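Local atomic coordinates of reticulocyte binding protein (Streptococcus agalactiae COH1, PDB entry 3FAX), a protein that probably hydrolyses alpha-1,6 branch linkages in glucans such as pullulan and glycogen, as multidomain pullulanases of the alpha-amylase superfamily do. Residues A[46-51]-A[126-131]; A[720-725]-A[738-743]; A[324-329]-A[355-360]; A[170-175]-A[193-198]. All blocks are in the same frame, centred on the assembly; numbering follows the deposited sequence.

Contact 1 (A[46-51]-A[126-131])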
loop_
_atom_site.group_PDB
_atom_site.type_symbol
_atom_site.label_atom_id
_atom_site.label_comp_id
_atom_site.label_asym_id
_atom_site.label_seq_id
_atom_site.Cartn_x
_atom_site.Cartn_y
_atom_site.Cartn_z
ATOM N N THR A 46 32.177 5.826 13.666
ATOM C CA THR A 46 31.793 5.192 12.404
ATOM C C THR A 46 32.308 3.756 12.260
ATOM O O THR A 46 31.678 2.943 11.591
ATOM C CB THR A 46 32.283 6.027 11.218
ATOM O OG1 THR A 46 33.706 6.202 11.306
ATOM C CG2 THR A 46 31.578 7.398 11.209
ATOM N N ASP A 47 33.451 3.449 12.866
ATOM C CA ASP A 47 33.887 2.053 13.011
ATOM C C ASP A 47 34.819 1.889 14.221
ATOM O O ASP A 47 35.015 2.836 14.989
ATOM C CB ASP A 47 34.491 1.492 11.704
ATOM C CG ASP A 47 35.651 2.312 11.187
ATOM O OD1 ASP A 47 36.745 2.256 11.778
ATOM O OD2 ASP A 47 35.478 3.001 10.166
ATOM N N LEU A 48 35.360 0.682 14.397
ATOM C CA LEU A 48 36.207 0.352 15.549
ATOM C C LEU A 48 37.314 1.372 15.835
ATOM O O LEU A 48 37.688 1.569 16.991
ATOM C CB LEU A 48 36.833 -1.040 15.370
ATOM C CG LEU A 48 36.063 -2.249 15.929
ATOM C CD1 LEU A 48 34.567 -1.997 16.009
ATOM C CD2 LEU A 48 36.360 -3.499 15.114
ATOM N N THR A 49 37.835 2.013 14.792
ATOM C CA THR A 49 38.979 2.906 14.953
ATOM C C THR A 49 38.775 4.273 14.309
ATOM O O THR A 49 39.745 4.944 13.972
ATOM C CB THR A 49 40.271 2.242 14.396
ATOM O OG1 THR A 49 40.150 2.053 12.981
ATOM C CG2 THR A 49 40.512 0.898 15.072
ATOM N N SER A 50 37.519 4.691 14.158
ATOM C CA SER A 50 37.200 5.945 13.470
ATOM C C SER A 50 36.078 6.712 14.148
ATOM O O SER A 50 34.964 6.205 14.273
ATOM C CB SER A 50 36.801 5.668 12.028
ATOM O OG SER A 50 37.871 5.078 11.335
ATOM N N ILE A 51 36.394 7.930 14.579
ATOM C CA ILE A 51 35.416 8.876 15.099
ATOM C C ILE A 51 35.397 10.095 14.191
ATOM O O ILE A 51 36.442 10.625 13.819
ATOM C CB ILE A 51 35.775 9.337 16.516
ATOM C CG1 ILE A 51 35.472 8.231 17.527
ATOM C CG2 ILE A 51 35.028 10.638 16.884
ATOM C CD1 ILE A 51 36.175 8.426 18.862
ATOM N N ASP A 126 24.792 -1.351 13.281
ATOM C CA ASP A 126 24.619 -2.608 12.544
ATOM C C ASP A 126 25.845 -3.509 12.670
ATOM O O ASP A 126 25.713 -4.708 12.929
ATOM C CB ASP A 126 24.297 -2.353 11.064
ATOM C CG ASP A 126 22.846 -1.924 10.842
ATOM O OD1 ASP A 126 22.049 -2.000 11.798
ATOM O OD2 ASP A 126 22.494 -1.518 9.707
ATOM N N GLN A 127 27.032 -2.928 12.513
ATOM C CA GLN A 127 28.274 -3.681 12.632
ATOM C C GLN A 127 28.364 -4.388 13.976
ATOM O O GLN A 127 28.766 -5.549 14.040
ATOM C CB GLN A 127 29.487 -2.763 12.443
ATOM C CG GLN A 127 30.847 -3.479 12.486
ATOM C CD GLN A 127 32.029 -2.522 12.491
ATOM O OE1 GLN A 127 33.089 -2.839 13.025
ATOM N NE2 GLN A 127 31.849 -1.343 11.903
ATOM N N LEU A 128 27.981 -3.695 15.047
ATOM C CA LEU A 128 28.146 -4.225 16.406
ATOM C C LEU A 128 26.938 -5.003 16.904
ATOM O O LEU A 128 27.093 -5.930 17.699
ATOM C CB LEU A 128 28.428 -3.092 17.399
ATOM C CG LEU A 128 29.566 -2.125 17.083
ATOM C CD1 LEU A 128 29.653 -1.075 18.177
ATOM C CD2 LEU A 128 30.887 -2.857 16.915
ATOM N N TYR A 129 25.740 -4.624 16.457
ATOM C CA TYR A 129 24.497 -5.124 17.061
ATOM C C TYR A 129 23.502 -5.787 16.108
ATOM O O TYR A 129 22.488 -6.285 16.566
ATOM C CB TYR A 129 23.788 -3.988 17.808
ATOM C CG TYR A 129 24.698 -3.209 18.731
ATOM C CD1 TYR A 129 25.367 -3.844 19.776
ATOM C CD2 TYR A 129 24.888 -1.840 18.565
ATOM C CE1 TYR A 129 26.211 -3.137 20.632
ATOM C CE2 TYR A 129 25.731 -1.120 19.414
ATOM C CZ TYR A 129 26.389 -1.778 20.446
ATOM O OH TYR A 129 27.219 -1.078 21.289
ATOM N N ALA A 130 23.765 -5.805 14.804
ATOM C CA ALA A 130 22.836 -6.456 13.874
ATOM C C ALA A 130 22.642 -7.912 14.284
ATOM O O ALA A 130 23.604 -8.691 14.341
ATOM C CB ALA A 130 23.330 -6.369 12.442
ATOM N N TYR A 131 21.393 -8.263 14.583
ATOM C CA TYR A 131 21.049 -9.571 15.110
ATOM C C TYR A 131 20.223 -10.321 14.083
ATOM O O TYR A 131 19.351 -9.733 13.442
ATOM C CB TYR A 131 20.258 -9.395 16.401
ATOM C CG TYR A 131 19.887 -10.675 17.120
ATOM C CD1 TYR A 131 20.863 -11.553 17.568
ATOM C CD2 TYR A 131 18.550 -10.984 17.386
ATOM C CE1 TYR A 131 20.518 -12.728 18.249
ATOM C CE2 TYR A 131 18.196 -12.145 18.064
ATOM C CZ TYR A 131 19.183 -13.012 18.493
ATOM O OH TYR A 131 18.835 -14.163 19.157
#
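Leu48 at the tip of a beta hairpin touches Gln127 and Leu128 near the end of helix 122-129, in a thin surface contact that buries 137 Å² and has no hydrogen bond across it. The hairpin links strands 40-47 and 50-55 of the N-terminal sheet through a type I turn from Asp47 to Ser50, with a classic beta bulge where Thr46 and Asp47 both face Ser50. Gln127 does most of the bridging. Its CG lies anti to the backbone N (chi1 -177°) and the chain stays extended beyond, a length and polarity that suit an exposed helix surface. OE1 comes against Leu48 CD1 at 3.4 Å, while NE2 lies 3.9 Å from Asp47 CB. Leu48 CD1 also meets Leu128 CD2 at 3.9 Å, and Leu128 packs further on Pro102 and Gln120. Asp126 fastens the helix on another side, to Tyr408 OH and the backbone N of Ala432. Within the turn, Asp47 closes an Asx turn, its short side chain bringing OD1 to the N-H two residues on: OD1 accepts from Thr49 N at 3.2 Å with an N-H...O angle of 162°, and from Ser50 OG at 3.1 Å, both on the same face of the carboxylate. Thr46 N and OG1 likewise share Ser50 O from one face; Thr46 OG1 is 3.2 Å from Ser50 O and comes from well above its carbonyl plane.

Contact 2 (A[720-725]-A[738-743])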
loop_
_atom_site.group_PDB
_atom_site.type_symbol
_atom_site.label_atom_id
_atom_site.label_comp_id
_atom_site.label_asym_id
_atom_site.label_seq_id
_atom_site.Cartn_x
_atom_site.Cartn_y
_atom_site.Cartn_z
ATOM N N SER A 720 -1.692 -4.708 -32.126
ATOM C CA SER A 720 -1.589 -3.811 -33.278
ATOM C C SER A 720 -2.535 -2.621 -33.133
ATOM O O SER A 720 -3.582 -2.733 -32.491
ATOM C CB SER A 720 -1.953 -4.582 -34.551
ATOM O OG SER A 720 -1.784 -5.982 -34.375
ATOM N N LEU A 721 -2.174 -1.490 -33.743
ATOM C CA LEU A 721 -3.009 -0.287 -33.705
ATOM C C LEU A 721 -3.820 -0.169 -34.990
ATOM O O LEU A 721 -3.280 0.171 -36.042
ATOM C CB LEU A 721 -2.144 0.964 -33.511
ATOM C CG LEU A 721 -2.883 2.297 -33.345
ATOM C CD1 LEU A 721 -3.879 2.241 -32.194
ATOM C CD2 LEU A 721 -1.881 3.426 -33.136
ATOM N N ILE A 722 -5.118 -0.449 -34.898
ATOM C CA ILE A 722 -6.011 -0.387 -36.056
ATOM C C ILE A 722 -6.208 1.052 -36.525
ATOM O O ILE A 722 -6.153 1.327 -37.724
ATOM C CB ILE A 722 -7.399 -0.966 -35.739
ATOM C CG1 ILE A 722 -7.301 -2.447 -35.383
ATOM C CG2 ILE A 722 -8.342 -0.773 -36.920
ATOM C CD1 ILE A 722 -8.609 -3.024 -34.905
ATOM N N THR A 723 -6.441 1.961 -35.582
ATOM C CA THR A 723 -6.650 3.374 -35.899
ATOM C C THR A 723 -5.323 4.122 -35.951
ATOM O O THR A 723 -4.851 4.628 -34.931
ATOM C CB THR A 723 -7.541 4.054 -34.849
ATOM O OG1 THR A 723 -6.949 3.897 -33.554
ATOM C CG2 THR A 723 -8.936 3.446 -34.849
ATOM N N GLU A 724 -4.717 4.188 -37.128
ATOM C CA GLU A 724 -3.485 4.956 -37.297
ATOM C C GLU A 724 -3.831 6.414 -37.625
ATOM O O GLU A 724 -4.888 6.703 -38.193
ATOM C CB GLU A 724 -2.583 4.330 -38.377
ATOM C CG GLU A 724 -1.798 3.092 -37.898
ATOM C CD GLU A 724 -1.274 2.226 -39.044
ATOM O OE1 GLU A 724 -1.209 2.714 -40.193
ATOM O OE2 GLU A 724 -0.925 1.055 -38.788
ATOM N N VAL A 725 -2.941 7.327 -37.249
ATOM C CA VAL A 725 -3.167 8.748 -37.477
ATOM C C VAL A 725 -3.263 9.005 -38.967
ATOM O O VAL A 725 -2.307 8.761 -39.695
ATOM C CB VAL A 725 -2.038 9.614 -36.897
ATOM C CG1 VAL A 725 -2.215 11.062 -37.334
ATOM C CG2 VAL A 725 -2.014 9.514 -35.379
ATOM N N ALA A 738 -8.701 2.080 -31.529
ATOM C CA ALA A 738 -8.947 0.641 -31.576
ATOM C C ALA A 738 -7.656 -0.118 -31.828
ATOM O O ALA A 738 -6.741 0.383 -32.488
ATOM C CB ALA A 738 -9.975 0.298 -32.639
ATOM N N TYR A 739 -7.600 -1.337 -31.303
ATOM C CA TYR A 739 -6.399 -2.155 -31.370
ATOM C C TYR A 739 -6.739 -3.636 -31.485
ATOM O O TYR A 739 -7.760 -4.079 -30.970
ATOM C CB TYR A 739 -5.515 -1.897 -30.137
ATOM C CG TYR A 739 -6.248 -1.855 -28.803
ATOM C CD1 TYR A 739 -6.392 -3.003 -28.022
ATOM C CD2 TYR A 739 -6.784 -0.666 -28.318
ATOM C CE1 TYR A 739 -7.051 -2.966 -26.797
ATOM C CE2 TYR A 739 -7.454 -0.622 -27.096
ATOM C CZ TYR A 739 -7.579 -1.770 -26.335
ATOM O OH TYR A 739 -8.237 -1.718 -25.123
ATOM N N GLN A 740 -5.879 -4.387 -32.172
ATOM C CA GLN A 740 -6.035 -5.839 -32.317
ATOM C C GLN A 740 -5.083 -6.591 -31.416
ATOM O O GLN A 740 -3.960 -6.150 -31.197
ATOM C CB GLN A 740 -5.751 -6.285 -33.752
ATOM C CG GLN A 740 -6.973 -6.777 -34.503
ATOM C CD GLN A 740 -6.628 -7.675 -35.681
ATOM O OE1 GLN A 740 -5.460 -7.939 -35.967
ATOM N NE2 GLN A 740 -7.656 -8.156 -36.366
ATOM N N THR A 741 -5.532 -7.739 -30.916
ATOM C CA THR A 741 -4.652 -8.681 -30.228
ATOM C C THR A 741 -4.902 -10.086 -30.751
ATOM O O THR A 741 -5.898 -10.332 -31.428
ATOM C CB THR A 741 -4.868 -8.692 -28.700
ATOM O OG1 THR A 741 -5.578 -7.522 -28.298
ATOM C CG2 THR A 741 -3.540 -8.742 -27.983
ATOM N N ILE A 742 -3.985 -10.996 -30.425
ATOM C CA ILE A 742 -4.098 -12.414 -30.784
ATOM C C ILE A 742 -3.646 -13.271 -29.611
ATOM O O ILE A 742 -2.543 -13.079 -29.100
ATOM C CB ILE A 742 -3.195 -12.791 -31.984
ATOM C CG1 ILE A 742 -3.264 -11.737 -33.096
ATOM C CG2 ILE A 742 -3.589 -14.164 -32.524
ATOM C CD1 ILE A 742 -2.534 -12.146 -34.381
ATOM N N ASP A 743 -4.482 -14.212 -29.179
ATOM C CA ASP A 743 -4.037 -15.195 -28.187
ATOM C C ASP A 743 -3.397 -16.392 -28.889
ATOM O O ASP A 743 -3.339 -16.426 -30.118
ATOM C CB ASP A 743 -5.173 -15.602 -27.228
ATOM C CG ASP A 743 -6.298 -16.369 -27.900
ATOM O OD1 ASP A 743 -6.229 -16.614 -29.121
ATOM O OD2 ASP A 743 -7.263 -16.727 -27.189
#
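Ser720 opens the pairing as an antiparallel hydrogen-bonded partner of Gln740. Ser720 N donates to Gln740 O at 2.8 Å and 164°, and Gln740 N returns the bond to Ser720 O, also at 2.8 Å but more bent at 149°. A small polar residue suits this partly exposed edge strand, and its OG rests beside Gln740 CB on the same face of the sheet. Leu721 is next, the non-hydrogen-bonded partner of Tyr739, with their CA atoms 4.5 Å apart and both side chains on the other face. With CG anti to the backbone N (chi1 -176°), Leu721 brings CD1 to 3.4 Å from Ala738 O. At Ile722 the chain turns out of the strand, and its N reaches Ala738 O only weakly, at 3.0 Å. Its side chain lies along the partner strand, CD1 reaching Gln740 CG, and the short Ala738 side chain allows Ile722 CB and Thr723 CG2 to pack 4.2 Å and 4.0 Å from its CB. Thr723 then extends the ladder by a side chain: its short hydroxyl, with OG1 between the backbone N and the carbonyl carbon, accepts from Ala738 N at 3.2 Å. Strand 720-721 is thus an edge of the five-stranded antiparallel C-terminal sheet, and strand 736-742 continues inward to 748-754 through Tyr739-Val751 and Thr741-Tyr749 backbone bonds. Helix 544-551 covers the Leu721 and Tyr739 face, where Tyr739 OH also bonds Thr610 OG1; Tyr768 of helix 765-768 packs on Ser720, Ile722 and Gln740.

Contact 3 (A[324-329]-A[355-360])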
loop_
_atom_site.group_PDB
_atom_site.type_symbol
_atom_site.label_atom_id
_atom_site.label_comp_id
_atom_site.label_asym_id
_atom_site.label_seq_id
_atom_site.Cartn_x
_atom_site.Cartn_y
_atom_site.Cartn_z
ATOM N N VAL A 324 -7.760 5.143 16.435
ATOM C CA VAL A 324 -9.017 4.402 16.454
ATOM C C VAL A 324 -9.488 4.060 17.850
ATOM O O VAL A 324 -8.701 4.008 18.791
ATOM C CB VAL A 324 -8.906 3.051 15.705
ATOM C CG1 VAL A 324 -9.329 3.217 14.275
ATOM C CG2 VAL A 324 -7.492 2.465 15.825
ATOM N N ASN A 325 -10.789 3.820 17.955
ATOM C CA ASN A 325 -11.398 3.187 19.108
ATOM C C ASN A 325 -11.990 1.873 18.626
ATOM O O ASN A 325 -13.064 1.848 18.030
ATOM C CB ASN A 325 -12.488 4.081 19.704
ATOM C CG ASN A 325 -13.202 3.435 20.884
ATOM O OD1 ASN A 325 -12.733 2.448 21.450
ATOM N ND2 ASN A 325 -14.340 3.993 21.254
ATOM N N GLU A 326 -11.279 0.780 18.875
ATOM C CA GLU A 326 -11.701 -0.535 18.393
ATOM C C GLU A 326 -12.909 -1.084 19.148
ATOM O O GLU A 326 -13.464 -2.112 18.760
ATOM C CB GLU A 326 -10.538 -1.518 18.479
ATOM C CG GLU A 326 -9.396 -1.168 17.541
ATOM C CD GLU A 326 -8.113 -1.895 17.871
ATOM O OE1 GLU A 326 -8.127 -2.763 18.768
ATOM O OE2 GLU A 326 -7.086 -1.590 17.227
ATOM N N MET A 327 -13.305 -0.396 20.217
ATOM C CA MET A 327 -14.500 -0.752 20.982
ATOM C C MET A 327 -15.764 -0.046 20.468
ATOM O O MET A 327 -16.866 -0.320 20.947
ATOM C CB MET A 327 -14.289 -0.422 22.466
ATOM C CG MET A 327 -13.035 -1.042 23.084
ATOM S SD MET A 327 -12.916 -2.824 22.819
ATOM C CE MET A 327 -14.474 -3.409 23.504
ATOM N N ASP A 328 -15.601 0.857 19.501
ATOM C CA ASP A 328 -16.721 1.584 18.905
ATOM C C ASP A 328 -16.942 1.125 17.463
ATOM O O ASP A 328 -16.328 1.646 16.529
ATOM C CB ASP A 328 -16.452 3.093 18.958
ATOM C CG ASP A 328 -17.491 3.907 18.211
ATOM O OD1 ASP A 328 -18.640 3.435 18.077
ATOM O OD2 ASP A 328 -17.155 5.023 17.761
ATOM N N LYS A 329 -17.837 0.155 17.293
ATOM C CA LYS A 329 -18.155 -0.395 15.973
ATOM C C LYS A 329 -19.384 0.259 15.327
ATOM O O LYS A 329 -19.796 -0.131 14.229
ATOM C CB LYS A 329 -18.352 -1.911 16.080
ATOM C CG LYS A 329 -17.086 -2.642 16.492
ATOM C CD LYS A 329 -17.221 -4.148 16.369
ATOM C CE LYS A 329 -15.969 -4.860 16.884
ATOM N NZ LYS A 329 -14.704 -4.497 16.146
ATOM N N SER A 355 -5.027 -5.195 13.384
ATOM C CA SER A 355 -5.919 -4.265 14.046
ATOM C C SER A 355 -7.070 -5.033 14.678
ATOM O O SER A 355 -7.560 -6.010 14.111
ATOM C CB SER A 355 -6.477 -3.274 13.040
ATOM O OG SER A 355 -7.298 -2.340 13.689
ATOM N N GLY A 356 -7.498 -4.588 15.854
ATOM C CA GLY A 356 -8.672 -5.159 16.498
ATOM C C GLY A 356 -9.977 -4.733 15.849
ATOM O O GLY A 356 -11.002 -5.386 16.026
ATOM N N MET A 357 -9.927 -3.647 15.079
ATOM C CA MET A 357 -11.115 -3.031 14.490
ATOM C C MET A 357 -11.935 -3.985 13.635
ATOM O O MET A 357 -13.147 -3.836 13.562
ATOM C CB MET A 357 -10.709 -1.817 13.654
ATOM C CG MET A 357 -11.863 -0.992 13.108
ATOM S SD MET A 357 -12.796 -0.139 14.379
ATOM C CE MET A 357 -11.695 1.234 14.746
ATOM N N TYR A 358 -11.288 -4.963 13.001
ATOM C CA TYR A 358 -11.989 -5.881 12.089
ATOM C C TYR A 358 -12.310 -7.232 12.730
ATOM O O TYR A 358 -12.635 -8.196 12.033
ATOM C CB TYR A 358 -11.187 -6.044 10.785
ATOM C CG TYR A 358 -10.807 -4.706 10.199
ATOM C CD1 TYR A 358 -11.766 -3.704 10.033
ATOM C CD2 TYR A 358 -9.493 -4.418 9.845
ATOM C CE1 TYR A 358 -11.429 -2.458 9.529
ATOM C CE2 TYR A 358 -9.144 -3.165 9.326
ATOM C CZ TYR A 358 -10.121 -2.191 9.171
ATOM O OH TYR A 358 -9.801 -0.952 8.655
ATOM N N SER A 359 -12.250 -7.269 14.060
ATOM C CA SER A 359 -12.491 -8.473 14.852
ATOM C C SER A 359 -13.856 -8.378 15.515
ATOM O O SER A 359 -14.279 -7.295 15.915
ATOM C CB SER A 359 -11.412 -8.602 15.931
ATOM O OG SER A 359 -11.666 -9.685 16.800
ATOM N N GLU A 360 -14.548 -9.506 15.628
ATOM C CA GLU A 360 -15.784 -9.562 16.409
ATOM C C GLU A 360 -15.504 -9.530 17.916
ATOM O O GLU A 360 -16.294 -8.981 18.685
ATOM C CB GLU A 360 -16.606 -10.801 16.043
ATOM C CG GLU A 360 -17.279 -10.693 14.691
ATOM C CD GLU A 360 -18.361 -11.721 14.499
ATOM O OE1 GLU A 360 -18.044 -12.923 14.529
ATOM O OE2 GLU A 360 -19.530 -11.329 14.312
HETATM O O HOH W 1 -6.014 -0.572 14.803
#
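Glu326 lays its side chain along the backbone at Gly356 and Met357, CG passing 3.5 Å from Met357 N. The extended chain carries the carboxylate to Gly356, whose N donates weakly to OE2 at 3.3 Å. Glycine fits because the carboxylate occupies the place where a beta carbon would stand. A water ties the same group to Ser355, donating to Glu326 OE2 at 2.8 Å and accepting from Ser355 OG. That hydroxyl also takes the N-H of Met357 at 3.2 Å and 159°, an ST turn at the start of this segment. OE1 has its own partner, the backbone N of Trp227, so both carboxylate oxygens of this buried group are used. Met357 has the most surface covered in this contact: its CG is anti to the backbone N (chi1 -174°), its CB lies 4.2 Å from Glu326 CG, and bends at the next two torsions carry the unbranched, pliable thioether back so that SD is 4.2 Å from Asn325 O. Asn325 shapes its own side with an Asx turn to Met327 N. Lys329 completes the contact from farther along, its long chain bending at the last torsion to place NZ 2.8 Å from Ser359 O, nearly along the C=O axis, with a weaker bond to Met357 O. Both segments belong to the long loop between strand 312-315 of the catalytic barrel and helix 365-381, from which Glu371 bonds Ser359 OG and Glu360 N. Backbone bonds from Val324 to Ser229 and from Glu326 to Trp227 join the loop to residues ahead of the barrel.

Contact 4 (A[170-175]-A[193-198])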
loop_
_atom_site.group_PDB
_atom_site.type_symbol
_atom_site.label_atom_id
_atom_site.label_comp_id
_atom_site.label_asym_id
_atom_site.label_seq_id
_atom_site.Cartn_x
_atom_site.Cartn_y
_atom_site.Cartn_z
ATOM N N ARG A 170 -4.677 -3.204 34.503
ATOM C CA ARG A 170 -4.106 -3.753 35.742
ATOM C C ARG A 170 -2.747 -4.418 35.492
ATOM O O ARG A 170 -2.645 -5.366 34.705
ATOM C CB ARG A 170 -5.068 -4.761 36.387
ATOM C CG ARG A 170 -4.970 -4.828 37.909
ATOM C CD ARG A 170 -5.678 -6.057 38.464
ATOM N NE ARG A 170 -4.813 -7.236 38.449
ATOM C CZ ARG A 170 -5.197 -8.466 38.783
ATOM N NH1 ARG A 170 -6.450 -8.714 39.157
ATOM N NH2 ARG A 170 -4.321 -9.462 38.736
ATOM N N VAL A 171 -1.715 -3.906 36.161
ATOM C CA VAL A 171 -0.371 -4.472 36.096
ATOM C C VAL A 171 -0.287 -5.726 36.958
ATOM O O VAL A 171 -0.531 -5.668 38.161
ATOM C CB VAL A 171 0.683 -3.467 36.604
ATOM C CG1 VAL A 171 2.047 -4.142 36.742
ATOM C CG2 VAL A 171 0.748 -2.256 35.683
ATOM N N VAL A 172 0.087 -6.846 36.347
ATOM C CA VAL A 172 0.114 -8.142 37.034
ATOM C C VAL A 172 1.513 -8.557 37.509
ATOM O O VAL A 172 1.642 -9.182 38.561
ATOM C CB VAL A 172 -0.502 -9.255 36.137
ATOM C CG1 VAL A 172 0.218 -10.579 36.327
ATOM C CG2 VAL A 172 -1.992 -9.404 36.421
ATOM N N ALA A 173 2.547 -8.215 36.735
ATOM C CA ALA A 173 3.923 -8.643 37.020
ATOM C C ALA A 173 4.963 -7.860 36.209
ATOM O O ALA A 173 4.636 -7.179 35.228
ATOM C CB ALA A 173 4.074 -10.123 36.737
ATOM N N THR A 174 6.222 -7.973 36.631
ATOM C CA THR A 174 7.351 -7.379 35.913
ATOM C C THR A 174 8.583 -8.291 36.002
ATOM O O THR A 174 8.676 -9.119 36.902
ATOM C CB THR A 174 7.697 -5.983 36.471
ATOM O OG1 THR A 174 8.187 -6.113 37.806
ATOM C CG2 THR A 174 6.475 -5.070 36.464
ATOM N N THR A 175 9.509 -8.157 35.054
ATOM C CA THR A 175 10.735 -8.965 35.038
ATOM C C THR A 175 11.843 -8.224 34.307
ATOM O O THR A 175 11.600 -7.661 33.244
ATOM C CB THR A 175 10.539 -10.318 34.303
ATOM O OG1 THR A 175 9.232 -10.839 34.561
ATOM C CG2 THR A 175 11.577 -11.334 34.753
ATOM N N LEU A 193 6.843 -15.911 37.965
ATOM C CA LEU A 193 6.001 -14.717 37.980
ATOM C C LEU A 193 4.570 -14.986 38.476
ATOM O O LEU A 193 3.754 -14.066 38.539
ATOM C CB LEU A 193 5.969 -14.081 36.586
ATOM C CG LEU A 193 7.317 -13.687 35.969
ATOM C CD1 LEU A 193 7.095 -13.024 34.618
ATOM C CD2 LEU A 193 8.120 -12.776 36.896
ATOM N N GLY A 194 4.264 -16.233 38.826
ATOM C CA GLY A 194 2.965 -16.573 39.413
ATOM C C GLY A 194 1.832 -16.829 38.429
ATOM O O GLY A 194 0.687 -17.006 38.834
ATOM N N ILE A 195 2.141 -16.848 37.136
ATOM C CA ILE A 195 1.143 -17.103 36.099
ATOM C C ILE A 195 1.418 -18.462 35.458
ATOM O O ILE A 195 2.547 -18.743 35.057
ATOM C CB ILE A 195 1.174 -16.002 35.031
ATOM C CG1 ILE A 195 1.011 -14.621 35.696
ATOM C CG2 ILE A 195 0.088 -16.242 34.002
ATOM C CD1 ILE A 195 1.396 -13.451 34.819
ATOM N N LYS A 196 0.394 -19.311 35.375
ATOM C CA LYS A 196 0.569 -20.667 34.845
ATOM C C LYS A 196 0.318 -20.756 33.337
ATOM O O LYS A 196 0.825 -21.663 32.676
ATOM C CB LYS A 196 -0.299 -21.679 35.613
ATOM C CG LYS A 196 -1.783 -21.714 35.261
ATOM C CD LYS A 196 -2.439 -22.967 35.841
ATOM C CE LYS A 196 -3.869 -23.134 35.336
ATOM N NZ LYS A 196 -4.494 -24.412 35.791
ATOM N N ASN A 197 -0.470 -19.819 32.811
ATOM C CA ASN A 197 -0.754 -19.733 31.385
ATOM C C ASN A 197 -0.729 -18.268 30.953
ATOM O O ASN A 197 -1.525 -17.451 31.423
ATOM C CB ASN A 197 -2.111 -20.370 31.066
ATOM C CG ASN A 197 -2.281 -20.691 29.581
ATOM O OD1 ASN A 197 -1.615 -20.112 28.725
ATOM N ND2 ASN A 197 -3.177 -21.627 29.276
ATOM N N TYR A 198 0.197 -17.945 30.057
ATOM C CA TYR A 198 0.430 -16.562 29.647
ATOM C C TYR A 198 -0.416 -16.133 28.446
ATOM O O TYR A 198 -0.425 -14.946 28.094
ATOM C CB TYR A 198 1.916 -16.356 29.336
ATOM C CG TYR A 198 2.786 -16.281 30.571
ATOM C CD1 TYR A 198 2.977 -15.070 31.238
ATOM C CD2 TYR A 198 3.416 -17.417 31.078
ATOM C CE1 TYR A 198 3.775 -14.991 32.365
ATOM C CE2 TYR A 198 4.209 -17.350 32.212
ATOM C CZ TYR A 198 4.382 -16.131 32.850
ATOM O OH TYR A 198 5.168 -16.050 33.974
#
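Leu193 sends its forked end against Thr175, and Ala173 sits beside the base of the same leucine; these three lose the most surface here. The two methyls of Leu193 straddle a single oxygen, CD1 lying 3.1 Å and CD2 3.2 Å from Thr175 OG1, a tight fit. The leucine CG is anti to its carbonyl carbon (chi1 -57°), which aims the fork at strand 171-179, and CD2 also lies 3.7 Å from Thr174 O. Ala173 offers only a methyl, and this smallness lets the loop come close: its CB is 4.4 Å from Leu193 CB. Beside them Val172 and Ile195 meet tip to tip, CG1 to CD1 at 3.5 Å. That both Val172 and Ala173 point at the loop follows from a classic beta bulge, in which the two face Ile162 of strand 157-164 together. Gly194 accommodates the left-handed backbone turn between the two apolar loop residues. Ile195 in turn lies with CB over one face of the Tyr198 ring, and Tyr198 OH bonds Asp190 O. No hydrogen bond crosses the contact. It is apolar packing of a connecting loop on a bulged strand of the antiparallel beta-sandwich domain of carbohydrate-binding module 48.

Overall arrangement
The four contacts sample successive parts of one long chain and none touches another. Contacts 3 and 4 are the nearest, 26 Å apart between centres with about 14 Å between nearest atoms, on the same side of the chain's centre; contact 3 is internal to the catalytic part and contact 4 to the carbohydrate-binding module. Contact 1, in the N-terminal part, lies 37 Å from contact 4 and 43 Å from contact 3 between centres. Contact 2, in the C-terminal sheet, is across the chain's centre from contact 4, 70 Å away between centres. A bound calcium ion is about 6 Å from the side chain of Val324, and one lies about 12 Å from that of Val172.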